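Local coordinates for thioesterase superfamily protein (Shewanella loihica, PDB 2PRX), which probably hydrolyses thioesters, as other hot-dog-fold members of its superfamily do, although its own substrate is not established, at residues A42-K47 and V112-V117; G55-G60 and A106-G111; A98-D103 and G144-V149. All coordinates share one frame; numbering follows the deposited sequence.

Contact 1: residues A42-K47 and V112-V117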
ATOM      1  N   ALA A  42       8.579   7.328  13.099  1.00 10.29           N
ATOM      2  CA  ALA A  42       8.150   8.437  12.281  1.00  5.55           C
ATOM      3  C   ALA A  42       6.726   8.832  12.667  1.00  7.96           C
ATOM      4  O   ALA A  42       5.995   8.076  13.315  1.00  7.67           O
ATOM      5  CB  ALA A  42       8.287   8.130  10.795  1.00  6.59           C
ATOM      6  N   HIS A  43       6.406  10.030  12.226  1.00 14.60           N
ATOM      7  CA  HIS A  43       5.108  10.664  12.385  1.00 17.97           C
ATOM      8  C   HIS A  43       4.651  11.313  11.092  1.00 17.81           C
ATOM      9  O   HIS A  43       5.477  11.768  10.296  1.00 16.73           O
ATOM     10  CB  HIS A  43       5.219  11.708  13.503  1.00 14.73           C
ATOM     11  CG  HIS A  43       5.419  11.091  14.851  1.00 13.34           C
ATOM     12  ND1 HIS A  43       6.674  10.959  15.417  1.00  8.72           N
ATOM     13  CD2 HIS A  43       4.548  10.576  15.753  1.00 13.35           C
ATOM     14  CE1 HIS A  43       6.563  10.392  16.602  1.00 10.02           C
ATOM     15  NE2 HIS A  43       5.293  10.150  16.834  1.00 19.00           N
ATOM     16  N   PHE A  44       3.340  11.356  10.885  1.00 22.15           N
ATOM     17  CA  PHE A  44       2.756  11.919   9.683  1.00 17.32           C
ATOM     18  C   PHE A  44       1.360  12.493   9.935  1.00 18.36           C
ATOM     19  O   PHE A  44       0.636  11.962  10.776  1.00 11.83           O
ATOM     20  CB  PHE A  44       2.640  10.881   8.558  1.00 16.64           C
ATOM     21  CG  PHE A  44       2.251  11.551   7.246  1.00 18.70           C
ATOM     22  CD1 PHE A  44       3.107  12.445   6.625  1.00 16.80           C
ATOM     23  CD2 PHE A  44       1.032  11.287   6.654  1.00 21.18           C
ATOM     24  CE1 PHE A  44       2.761  13.069   5.451  1.00 13.64           C
ATOM     25  CE2 PHE A  44       0.684  11.908   5.472  1.00 18.50           C
ATOM     26  CZ  PHE A  44       1.540  12.800   4.864  1.00 16.15           C
HETATM   27  N   MSE A  45       1.053  13.528   9.180  1.00 14.45           N
HETATM   28  CA  MSE A  45      -0.182  14.277   9.156  1.00 10.88           C
HETATM   29  C   MSE A  45      -0.831  14.203   7.783  1.00  9.04           C
HETATM   30  O   MSE A  45      -0.474  14.900   6.831  1.00  6.94           O
HETATM   31  CB  MSE A  45       0.050  15.749   9.515  1.00 15.29           C
HETATM   32  CG  MSE A  45      -1.232  16.524   9.769  1.00 14.73           C
HETATM   33 SE   MSE A  45      -2.374  15.651  11.058  0.75 36.49          SE
HETATM   34  CE  MSE A  45      -1.693  16.741  12.497  1.00 46.66           C
ATOM     35  N   PRO A  46      -1.818  13.324   7.669  1.00 13.94           N
ATOM     36  CA  PRO A  46      -2.606  13.282   6.426  1.00 13.70           C
ATOM     37  C   PRO A  46      -3.150  14.654   6.052  1.00 17.89           C
ATOM     38  O   PRO A  46      -3.488  15.430   6.953  1.00 15.10           O
ATOM     39  CB  PRO A  46      -3.768  12.371   6.811  1.00 13.30           C
ATOM     40  CG  PRO A  46      -3.177  11.460   7.824  1.00 12.11           C
ATOM     41  CD  PRO A  46      -2.240  12.322   8.647  1.00  6.28           C
ATOM     42  N   LYS A  47      -3.217  14.937   4.758  1.00 10.87           N
ATOM     43  CA  LYS A  47      -3.868  16.153   4.296  1.00 12.29           C
ATOM     44  C   LYS A  47      -5.378  15.881   4.316  1.00 18.77           C
ATOM     45  O   LYS A  47      -5.752  14.707   4.234  1.00 14.82           O
ATOM     46  CB  LYS A  47      -3.428  16.593   2.905  1.00 17.88           C
ATOM     47  CG  LYS A  47      -1.943  16.550   2.592  1.00 20.39           C
ATOM     48  CD  LYS A  47      -1.485  17.815   1.881  1.00 22.98           C
ATOM     49  CE  LYS A  47       0.003  18.060   2.076  1.00 26.80           C
ATOM     50  NZ  LYS A  47       0.566  19.045   1.098  1.00 21.21           N
ATOM     51  N   VAL A 112      -5.555  13.530  12.830  1.00 15.24           N
ATOM     52  CA  VAL A 112      -4.647  13.268  13.952  1.00 15.12           C
ATOM     53  C   VAL A 112      -3.303  12.776  13.432  1.00 16.96           C
ATOM     54  O   VAL A 112      -3.207  12.034  12.461  1.00 26.34           O
ATOM     55  CB  VAL A 112      -5.261  12.255  14.937  1.00 10.90           C
ATOM     56  CG1 VAL A 112      -4.228  11.784  15.939  1.00 16.30           C
ATOM     57  CG2 VAL A 112      -6.473  12.896  15.623  1.00 10.08           C
ATOM     58  N   GLU A 113      -2.243  13.201  14.092  1.00 12.96           N
ATOM     59  CA  GLU A 113      -0.864  12.813  13.792  1.00 11.14           C
ATOM     60  C   GLU A 113      -0.668  11.318  13.855  1.00  8.34           C
ATOM     61  O   GLU A 113      -1.014  10.658  14.848  1.00 18.81           O
ATOM     62  CB  GLU A 113       0.019  13.544  14.819  1.00 13.74           C
ATOM     63  CG  GLU A 113       1.508  13.375  14.656  1.00 14.80           C
ATOM     64  CD  GLU A 113       2.290  13.803  15.903  1.00 13.61           C
ATOM     65  OE1 GLU A 113       2.418  12.984  16.836  1.00 15.37           O
ATOM     66  OE2 GLU A 113       2.769  14.952  15.953  1.00 26.06           O
ATOM     67  N   LEU A 114      -0.127  10.682  12.816  1.00  9.54           N
ATOM     68  CA  LEU A 114       0.030   9.239  12.833  1.00 11.99           C
ATOM     69  C   LEU A 114       1.443   8.854  13.276  1.00  9.70           C
ATOM     70  O   LEU A 114       2.395   9.449  12.797  1.00 25.05           O
ATOM     71  CB  LEU A 114      -0.237   8.640  11.450  1.00  6.89           C
ATOM     72  CG  LEU A 114      -1.512   9.123  10.738  1.00 14.29           C
ATOM     73  CD1 LEU A 114      -1.506   8.772   9.263  1.00 23.03           C
ATOM     74  CD2 LEU A 114      -2.755   8.547  11.413  1.00  8.72           C
ATOM     75  N   GLU A 115       1.555   7.870  14.164  1.00 11.45           N
ATOM     76  CA  GLU A 115       2.901   7.443  14.569  1.00 20.39           C
ATOM     77  C   GLU A 115       3.247   6.090  13.965  1.00 16.26           C
ATOM     78  O   GLU A 115       2.491   5.120  13.978  1.00 13.28           O
ATOM     79  CB  GLU A 115       3.031   7.461  16.094  1.00 24.16           C
ATOM     80  CG  GLU A 115       4.375   7.046  16.653  1.00 22.72           C
ATOM     81  CD  GLU A 115       4.557   7.260  18.142  1.00 20.87           C
ATOM     82  OE1 GLU A 115       4.820   8.413  18.566  1.00 27.07           O
ATOM     83  OE2 GLU A 115       4.463   6.288  18.938  1.00 14.66           O
ATOM     84  N   LEU A 116       4.433   5.994  13.394  1.00  5.95           N
ATOM     85  CA  LEU A 116       4.992   4.796  12.824  1.00 10.78           C
ATOM     86  C   LEU A 116       6.274   4.364  13.538  1.00 11.96           C
ATOM     87  O   LEU A 116       7.225   5.145  13.535  1.00 19.53           O
ATOM     88  CB  LEU A 116       5.346   5.014  11.346  1.00  9.06           C
ATOM     89  CG  LEU A 116       4.150   4.993  10.387  1.00 14.14           C
ATOM     90  CD1 LEU A 116       3.589   6.399  10.271  1.00  8.68           C
ATOM     91  CD2 LEU A 116       4.547   4.425   9.037  1.00 11.86           C
ATOM     92  N   VAL A 117       6.244   3.175  14.102  1.00  9.67           N
ATOM     93  CA  VAL A 117       7.362   2.569  14.813  1.00 20.96           C
ATOM     94  C   VAL A 117       7.767   1.254  14.159  1.00 19.20           C
ATOM     95  O   VAL A 117       6.936   0.387  13.905  1.00 11.52           O
ATOM     96  CB  VAL A 117       7.048   2.301  16.298  1.00 15.80           C
ATOM     97  CG1 VAL A 117       8.284   1.776  17.018  1.00 31.14           C
ATOM     98  CG2 VAL A 117       6.530   3.544  17.005  1.00  9.30           C
TER
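Ala42, His43 and Phe44 run antiparallel to Leu116, Glu115 and Leu114, the two strand axes 4.6 Å apart at closest approach and 156° between their N-to-C directions. They are neighbouring strands, 39-44 and 114-122, of the hot-dog sheet that wraps the long helix 59-78. Ala42-Leu116 and Phe44-Leu114 are hydrogen-bonded pairs, each closed by two backbone bonds, and His43-Glu115 between them is a non-hydrogen-bonded pair. Here the strands gain a contact of another kind, as His43 CA lies 3.0 Å from Leu114 O in a CA-H...O contact. The sheet face bearing His43 and Glu115 is polar. Their side chains lie alongside each other and point the same way, and His43 NE2 donates to Glu115 OE1, which reaches the imidazole at its edge. The modelled length is very short, so its exact value is doubtful. Ring and carboxylate planes stand 73° apart. Glu115 CG is anti to the backbone N (chi1 -180°), and Glu115 CG lies 3.2 Å from His43 NE2. Glu113 brings OE1 to 3.4 Å from His43 CD2, and this second carboxylate would probably add to the negative potential about the ring. Ala42, Phe44, Leu114 and Leu116 occupy the apolar face, where Leu65 and His69 of helix 59-78 meet Leu116. Beyond the end of strand 39-44, Pro46 crosses the Leu114 side chain, its CG pressed tightly against Leu114 CD1 at 3.5 Å.

Contact 2: residues G55-G60 and A106-G111; sequences GFVYGG and APTPMG
The Phe56 ring meets the 106-111 loop at its edge, where the Thr108 carbonyl group and Pro109 N lie near the ring plane; Pro107 CB comes in obliquely, equally close to CD1 and CE1. The Phe56 and Pro107 side chains run alongside and point the same way, with Phe56 CD1 3.6 Å from Pro107 CB. Phe56 CG is anti to the carbonyl carbon (chi1 -56°), and the ring it carries passes alongside Pro107. An alanine at Phe56 would keep CB near Thr108 O but would probably open a gap beside Pro107 CB, leaving that methylene without its aromatic partner. A second ring, that of Tyr58, has one face over its centre occupied by Gly60 N, 3.3 Å above the plane, where the chain enters helix 59-78 with Tyr58 as N-cap residue. Tyr58 also packs against Tyr19 of the second subunit, their planes only about 15° apart.

Across the contact the backbones form a single bridge, Phe56 with Pro109. Val57 N donates to Thr108 O at 2.7 Å, approaching nearly along the C=O axis. Met110 N reaches Gly55 O at 2.8 Å from well above the carbonyl plane, although its N-H points almost straight at the oxygen (169°). Next to these bonds, Val57 CG2 lies 3.4 Å from Pro109 O, and the bent selenomethionine chain of Met110 brings CE to 4.0 Å from the same methyl group. Thr108 CB packs on Val57 CB, 4.0 Å away. Pro107 and Pro109 have no N-H to give, and the two bonds of the contact are made by backbone groups of Gly55, Val57, Thr108 and Met110; the side chains add apolar packing that ties the entrance of helix 59-78 to the loop before strand 114-122.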
ATOM      1  N   GLY A  55     -13.984  11.149   7.815  1.00 19.70           N
ATOM      2  CA  GLY A  55     -13.595  10.981   9.200  1.00 19.30           C
ATOM      3  C   GLY A  55     -12.392  10.074   9.392  1.00 19.40           C
ATOM      4  O   GLY A  55     -11.876  10.024  10.512  1.00 12.81           O
ATOM      5  N   PHE A  56     -12.003   9.375   8.336  1.00 17.83           N
ATOM      6  CA  PHE A  56     -10.932   8.394   8.379  1.00 18.41           C
ATOM      7  C   PHE A  56      -9.969   8.554   7.198  1.00 15.55           C
ATOM      8  O   PHE A  56     -10.288   9.196   6.198  1.00 16.18           O
ATOM      9  CB  PHE A  56     -11.469   6.964   8.388  1.00  9.08           C
ATOM     10  CG  PHE A  56     -12.437   6.657   9.518  1.00 12.81           C
ATOM     11  CD1 PHE A  56     -12.006   6.405  10.805  1.00 21.32           C
ATOM     12  CD2 PHE A  56     -13.798   6.637   9.245  1.00 15.26           C
ATOM     13  CE1 PHE A  56     -12.911   6.138  11.815  1.00 22.61           C
ATOM     14  CE2 PHE A  56     -14.704   6.356  10.247  1.00 20.85           C
ATOM     15  CZ  PHE A  56     -14.269   6.103  11.536  1.00 22.62           C
ATOM     16  N   VAL A  57      -8.813   7.950   7.366  1.00 12.59           N
ATOM     17  CA  VAL A  57      -7.658   8.049   6.516  1.00  8.93           C
ATOM     18  C   VAL A  57      -7.537   6.917   5.506  1.00  8.64           C
ATOM     19  O   VAL A  57      -7.665   5.741   5.824  1.00 15.75           O
ATOM     20  CB  VAL A  57      -6.337   8.018   7.322  1.00  8.85           C
ATOM     21  CG1 VAL A  57      -5.159   7.860   6.362  1.00 15.42           C
ATOM     22  CG2 VAL A  57      -6.205   9.250   8.197  1.00 15.78           C
ATOM     23  N   TYR A  58      -7.245   7.333   4.274  1.00 15.24           N
ATOM     24  CA  TYR A  58      -7.070   6.407   3.167  1.00 21.41           C
ATOM     25  C   TYR A  58      -6.081   5.301   3.476  1.00 15.47           C
ATOM     26  O   TYR A  58      -4.949   5.512   3.896  1.00 12.22           O
ATOM     27  CB  TYR A  58      -6.626   7.234   1.951  1.00 13.92           C
ATOM     28  CG  TYR A  58      -6.440   6.386   0.719  1.00 11.50           C
ATOM     29  CD1 TYR A  58      -7.345   5.376   0.432  1.00 16.17           C
ATOM     30  CD2 TYR A  58      -5.364   6.609  -0.116  1.00 10.87           C
ATOM     31  CE1 TYR A  58      -7.177   4.590  -0.692  1.00 13.37           C
ATOM     32  CE2 TYR A  58      -5.196   5.832  -1.240  1.00 15.27           C
ATOM     33  CZ  TYR A  58      -6.101   4.833  -1.515  1.00 18.28           C
ATOM     34  OH  TYR A  58      -5.918   4.069  -2.644  1.00 27.92           O
ATOM     35  N   GLY A  59      -6.479   4.058   3.245  1.00 17.15           N
ATOM     36  CA  GLY A  59      -5.634   2.898   3.356  1.00 18.00           C
ATOM     37  C   GLY A  59      -4.399   2.898   2.487  1.00 17.44           C
ATOM     38  O   GLY A  59      -3.352   2.436   2.974  1.00  9.27           O
ATOM     39  N   GLY A  60      -4.441   3.390   1.249  1.00  8.37           N
ATOM     40  CA  GLY A  60      -3.288   3.493   0.372  1.00  0.43           C
ATOM     41  C   GLY A  60      -2.149   4.346   0.984  1.00  0.43           C
ATOM     42  O   GLY A  60      -1.012   3.963   0.854  1.00 17.45           O
ATOM     43  N   ALA A 106      -7.810  -1.573  12.538  1.00 19.63           N
ATOM     44  CA  ALA A 106      -8.907  -0.661  12.842  1.00 13.88           C
ATOM     45  C   ALA A 106      -8.952   0.501  11.862  1.00 13.00           C
ATOM     46  O   ALA A 106      -7.985   0.790  11.152  1.00 17.79           O
ATOM     47  CB  ALA A 106      -8.775  -0.133  14.270  1.00 14.46           C
ATOM     48  N   PRO A 107     -10.085   1.198  11.807  1.00 18.03           N
ATOM     49  CA  PRO A 107     -10.147   2.421  11.003  1.00 22.71           C
ATOM     50  C   PRO A 107      -9.234   3.501  11.609  1.00 21.74           C
ATOM     51  O   PRO A 107      -9.119   3.598  12.837  1.00 14.75           O
ATOM     52  CB  PRO A 107     -11.599   2.855  11.083  1.00 16.11           C
ATOM     53  CG  PRO A 107     -12.327   1.862  11.918  1.00 15.91           C
ATOM     54  CD  PRO A 107     -11.357   0.878  12.470  1.00 18.48           C
ATOM     55  N   THR A 108      -8.609   4.261  10.729  1.00 15.63           N
ATOM     56  CA  THR A 108      -7.629   5.297  11.096  1.00 11.91           C
ATOM     57  C   THR A 108      -8.259   6.674  11.029  1.00 18.09           C
ATOM     58  O   THR A 108      -8.519   7.188   9.943  1.00 14.46           O
ATOM     59  CB  THR A 108      -6.394   5.254  10.190  1.00  8.95           C
ATOM     60  OG1 THR A 108      -5.890   3.908  10.172  1.00 15.37           O
ATOM     61  CG2 THR A 108      -5.265   6.102  10.765  1.00 27.29           C
ATOM     62  N   PRO A 109      -8.547   7.273  12.181  1.00 18.30           N
ATOM     63  CA  PRO A 109      -9.187   8.591  12.210  1.00 13.85           C
ATOM     64  C   PRO A 109      -8.403   9.667  11.480  1.00 19.26           C
ATOM     65  O   PRO A 109      -7.174   9.736  11.456  1.00 15.16           O
ATOM     66  CB  PRO A 109      -9.241   8.935  13.701  1.00 19.88           C
ATOM     67  CG  PRO A 109      -9.245   7.598  14.361  1.00 21.07           C
ATOM     68  CD  PRO A 109      -8.328   6.738  13.534  1.00 21.75           C
HETATM   69  N   MSE A 110      -9.185  10.544  10.842  1.00 19.33           N
HETATM   70  CA  MSE A 110      -8.641  11.695  10.155  1.00 19.84           C
HETATM   71  C   MSE A 110      -8.364  12.802  11.183  1.00 19.56           C
HETATM   72  O   MSE A 110      -9.036  12.817  12.212  1.00 19.68           O
HETATM   73  CB  MSE A 110      -9.574  12.229   9.075  1.00 21.72           C
HETATM   74  CG  MSE A 110      -9.134  13.513   8.390  1.00 22.43           C
HETATM   75 SE   MSE A 110      -7.388  13.371   7.559  0.75 23.81          SE
HETATM   76  CE  MSE A 110      -8.116  12.192   6.221  1.00  3.67           C
ATOM     77  N   GLY A 111      -7.418  13.650  10.845  1.00 27.63           N
ATOM     78  CA  GLY A 111      -7.059  14.873  11.510  1.00 27.07           C
ATOM     79  C   GLY A 111      -6.207  14.674  12.744  1.00 12.39           C
ATOM     80  O   GLY A 111      -6.172  15.536  13.616  1.00 16.80           O
TER

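Contact 3: residues A98-D103 and G144-V149; sequences AALNID and GHMVAV
Ala98 and Ala99 both donate their backbone N-H to one acceptor, Val147 O, making a classic beta bulge in strand 95-104. The shares are unequal: Ala98 N lies 2.8 Å from Val147 O, nearly in line with the carbonyl, while Ala99 N lies 3.3 Å from it, in the carbonyl plane. The chain turns a corner at Ala98, and its CB is directed at the partner strand, where it touches both Val147 CG1 and Val149 CG1, each at 4.1 Å. After the bulge the pairing is regular and antiparallel, the axes 173° apart. Val147 N donates to Ala99 O, and Asn101 and His145 exchange two further backbone bonds. Leu100-Met146 and Ile102-Gly144 are the non-hydrogen-bonded pairs between.

These are two adjacent strands at one margin of the hot-dog sheet, and residues 99-103 also pair antiparallel with a strand of the second subunit, so a single sheet runs on through the dimer interface. The face carrying Leu100, Ile102 and Met146 looks onto helix 59-78, where Leu100 meets Ile66 and Ile102 meets Ala63. Leu100 CG is anti to the backbone N (chi1 -174°), and CD1 beyond it leans across the strands to 3.8 Å from Met146 CB and 3.4 Å from His145 O. Met146, a selenomethionine, is extended until chi3 (-79°), which brings its CE within reach of the same Leu100 methyl group. Gly144 has no side chain on this face, and the backbones draw close: Gly144 CA lies 3.1 Å from Asn101 O in a CA-H...O contact, and Ile102 CG1 rests on the same CA. On the opposite face the Asn101 and His145 side chains run side by side, pointing the same way, with Val129 of strand 127-135 touching His145.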
ATOM      1  N   ALA A  98      10.503  -6.021  -1.064  1.00 14.63           N
ATOM      2  CA  ALA A  98      10.323  -7.235  -1.861  1.00 12.11           C
ATOM      3  C   ALA A  98       8.958  -7.837  -1.580  1.00 15.95           C
ATOM      4  O   ALA A  98       8.226  -8.368  -2.422  1.00 12.78           O
ATOM      5  CB  ALA A  98      11.456  -8.219  -1.588  1.00  9.83           C
ATOM      6  N   ALA A  99       8.573  -7.735  -0.318  1.00 13.61           N
ATOM      7  CA  ALA A  99       7.245  -8.122   0.124  1.00 15.73           C
ATOM      8  C   ALA A  99       6.828  -7.207   1.270  1.00 15.21           C
ATOM      9  O   ALA A  99       7.597  -6.802   2.147  1.00  9.23           O
ATOM     10  CB  ALA A  99       7.287  -9.595   0.450  1.00  6.67           C
ATOM     11  N   LEU A 100       5.561  -6.828   1.256  1.00 12.92           N
ATOM     12  CA  LEU A 100       4.947  -6.032   2.302  1.00 12.85           C
ATOM     13  C   LEU A 100       3.528  -6.594   2.507  1.00 11.58           C
ATOM     14  O   LEU A 100       2.739  -6.516   1.560  1.00 16.91           O
ATOM     15  CB  LEU A 100       4.858  -4.547   2.025  1.00 14.81           C
ATOM     16  CG  LEU A 100       4.363  -3.616   3.134  1.00 16.46           C
ATOM     17  CD1 LEU A 100       5.173  -3.747   4.421  1.00 13.41           C
ATOM     18  CD2 LEU A 100       4.413  -2.170   2.652  1.00 16.16           C
ATOM     19  N   ASN A 101       3.290  -7.148   3.666  1.00  5.40           N
ATOM     20  CA  ASN A 101       2.064  -7.715   4.174  1.00  9.37           C
ATOM     21  C   ASN A 101       1.518  -6.834   5.278  1.00 15.41           C
ATOM     22  O   ASN A 101       2.162  -6.415   6.239  1.00  7.70           O
ATOM     23  CB  ASN A 101       2.288  -9.160   4.618  1.00  8.95           C
ATOM     24  CG  ASN A 101       2.979  -9.896   3.477  1.00 15.01           C
ATOM     25  OD1 ASN A 101       2.619  -9.666   2.322  1.00 19.71           O
ATOM     26  ND2 ASN A 101       3.940 -10.740   3.809  1.00 25.76           N
ATOM     27  N   ILE A 102       0.251  -6.472   5.106  1.00  7.10           N
ATOM     28  CA  ILE A 102      -0.365  -5.519   6.002  1.00  7.16           C
ATOM     29  C   ILE A 102      -1.787  -5.948   6.386  1.00 14.94           C
ATOM     30  O   ILE A 102      -2.592  -6.187   5.490  1.00 16.58           O
ATOM     31  CB  ILE A 102      -0.411  -4.109   5.394  1.00 12.99           C
ATOM     32  CG1 ILE A 102       0.934  -3.613   4.865  1.00 23.63           C
ATOM     33  CG2 ILE A 102      -0.989  -3.107   6.381  1.00 12.02           C
ATOM     34  CD1 ILE A 102       0.886  -2.311   4.101  1.00  9.89           C
ATOM     35  N   ASP A 103      -2.070  -6.044   7.658  1.00 13.35           N
ATOM     36  CA  ASP A 103      -3.264  -6.266   8.414  1.00 12.98           C
ATOM     37  C   ASP A 103      -3.786  -4.932   8.946  1.00 15.99           C
ATOM     38  O   ASP A 103      -3.111  -4.225   9.699  1.00  9.63           O
ATOM     39  CB  ASP A 103      -3.009  -7.215   9.592  1.00 18.43           C
ATOM     40  CG  ASP A 103      -2.246  -8.441   9.107  1.00 27.02           C
ATOM     41  OD1 ASP A 103      -2.897  -9.258   8.418  1.00 20.67           O
ATOM     42  OD2 ASP A 103      -1.030  -8.547   9.392  1.00 24.83           O
ATOM     43  N   GLY A 144       2.197  -3.936   9.703  1.00 17.18           N
ATOM     44  CA  GLY A 144       2.842  -4.328   8.465  1.00 17.57           C
ATOM     45  C   GLY A 144       4.073  -5.197   8.710  1.00 14.04           C
ATOM     46  O   GLY A 144       4.789  -4.999   9.696  1.00 20.13           O
ATOM     47  N   HIS A 145       4.313  -6.161   7.850  1.00 11.28           N
ATOM     48  CA  HIS A 145       5.461  -7.042   7.780  1.00 10.25           C
ATOM     49  C   HIS A 145       6.173  -6.847   6.445  1.00 14.24           C
ATOM     50  O   HIS A 145       5.681  -6.986   5.340  1.00  5.93           O
ATOM     51  CB  HIS A 145       5.141  -8.533   7.976  1.00  9.93           C
ATOM     52  CG  HIS A 145       6.354  -9.400   7.742  1.00 20.63           C
ATOM     53  ND1 HIS A 145       7.287  -9.625   8.729  1.00 23.72           N
ATOM     54  CD2 HIS A 145       6.810 -10.077   6.662  1.00 19.10           C
ATOM     55  CE1 HIS A 145       8.243 -10.405   8.277  1.00 20.20           C
ATOM     56  NE2 HIS A 145       7.984 -10.697   7.014  1.00 23.32           N
HETATM   57  N   MSE A 146       7.451  -6.531   6.527  1.00  3.54           N
HETATM   58  CA  MSE A 146       8.256  -6.179   5.402  1.00  6.31           C
HETATM   59  C   MSE A 146       9.533  -7.012   5.317  1.00 16.71           C
HETATM   60  O   MSE A 146      10.164  -7.268   6.338  1.00 19.44           O
HETATM   61  CB  MSE A 146       8.670  -4.690   5.482  1.00  9.63           C
HETATM   62  CG  MSE A 146       9.817  -4.408   4.532  1.00 13.37           C
HETATM   63 SE   MSE A 146      10.188  -2.526   4.369  0.75 25.42          SE
HETATM   64  CE  MSE A 146       8.691  -2.313   3.159  1.00 16.08           C
ATOM     65  N   VAL A 147       9.858  -7.416   4.111  1.00 13.50           N
ATOM     66  CA  VAL A 147      11.085  -7.992   3.635  1.00 12.51           C
ATOM     67  C   VAL A 147      11.665  -6.989   2.632  1.00 15.12           C
ATOM     68  O   VAL A 147      11.110  -6.879   1.534  1.00 13.93           O
ATOM     69  CB  VAL A 147      10.986  -9.335   2.897  1.00  6.29           C
ATOM     70  CG1 VAL A 147      12.322  -9.568   2.193  1.00 24.62           C
ATOM     71  CG2 VAL A 147      10.624 -10.465   3.841  1.00 12.37           C
ATOM     72  N   ALA A 148      12.711  -6.292   3.049  1.00  6.98           N
ATOM     73  CA  ALA A 148      13.395  -5.346   2.207  1.00  7.50           C
ATOM     74  C   ALA A 148      14.781  -5.869   1.845  1.00 10.16           C
ATOM     75  O   ALA A 148      15.531  -6.457   2.625  1.00 26.38           O
ATOM     76  CB  ALA A 148      13.465  -3.982   2.875  1.00 13.36           C
ATOM     77  N   VAL A 149      15.116  -5.674   0.585  1.00  8.34           N
ATOM     78  CA  VAL A 149      16.364  -6.109  -0.002  1.00  7.48           C
ATOM     79  C   VAL A 149      17.097  -4.933  -0.620  1.00  7.39           C
ATOM     80  O   VAL A 149      16.517  -3.894  -0.919  1.00  9.37           O
ATOM     81  CB  VAL A 149      16.141  -7.154  -1.116  1.00  7.87           C
ATOM     82  CG1 VAL A 149      15.414  -8.365  -0.560  1.00 12.73           C
ATOM     83  CG2 VAL A 149      15.403  -6.425  -2.228  1.00 13.58           C
TER

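How the contacts relate
Contacts 1 and 3 belong to the same antiparallel sheet but lie on opposite sides of the chain's centre, their own centres 19 Å apart; strand 127-135 separates strand 114-122 from strand 142-150. The segments follow in the order 42-47, 55-60, 98-103, 106-111, 112-117, 144-149: contact 2 is nested within contact 1, and contact 3 alternates with both. Contacts 1 and 2 touch, Leu114 CD2 packing on Thr108 CG2 at 3.6 Å. Strand 95-104, which carries segment 98-103, runs on into the 106-111 loop. Contacts 2 and 3 also reach the second subunit, while contact 1 does not. Helix 59-78 begins in contact 2 and is touched by side chains from contacts 1 and 3, as expected for a hot-dog dimer.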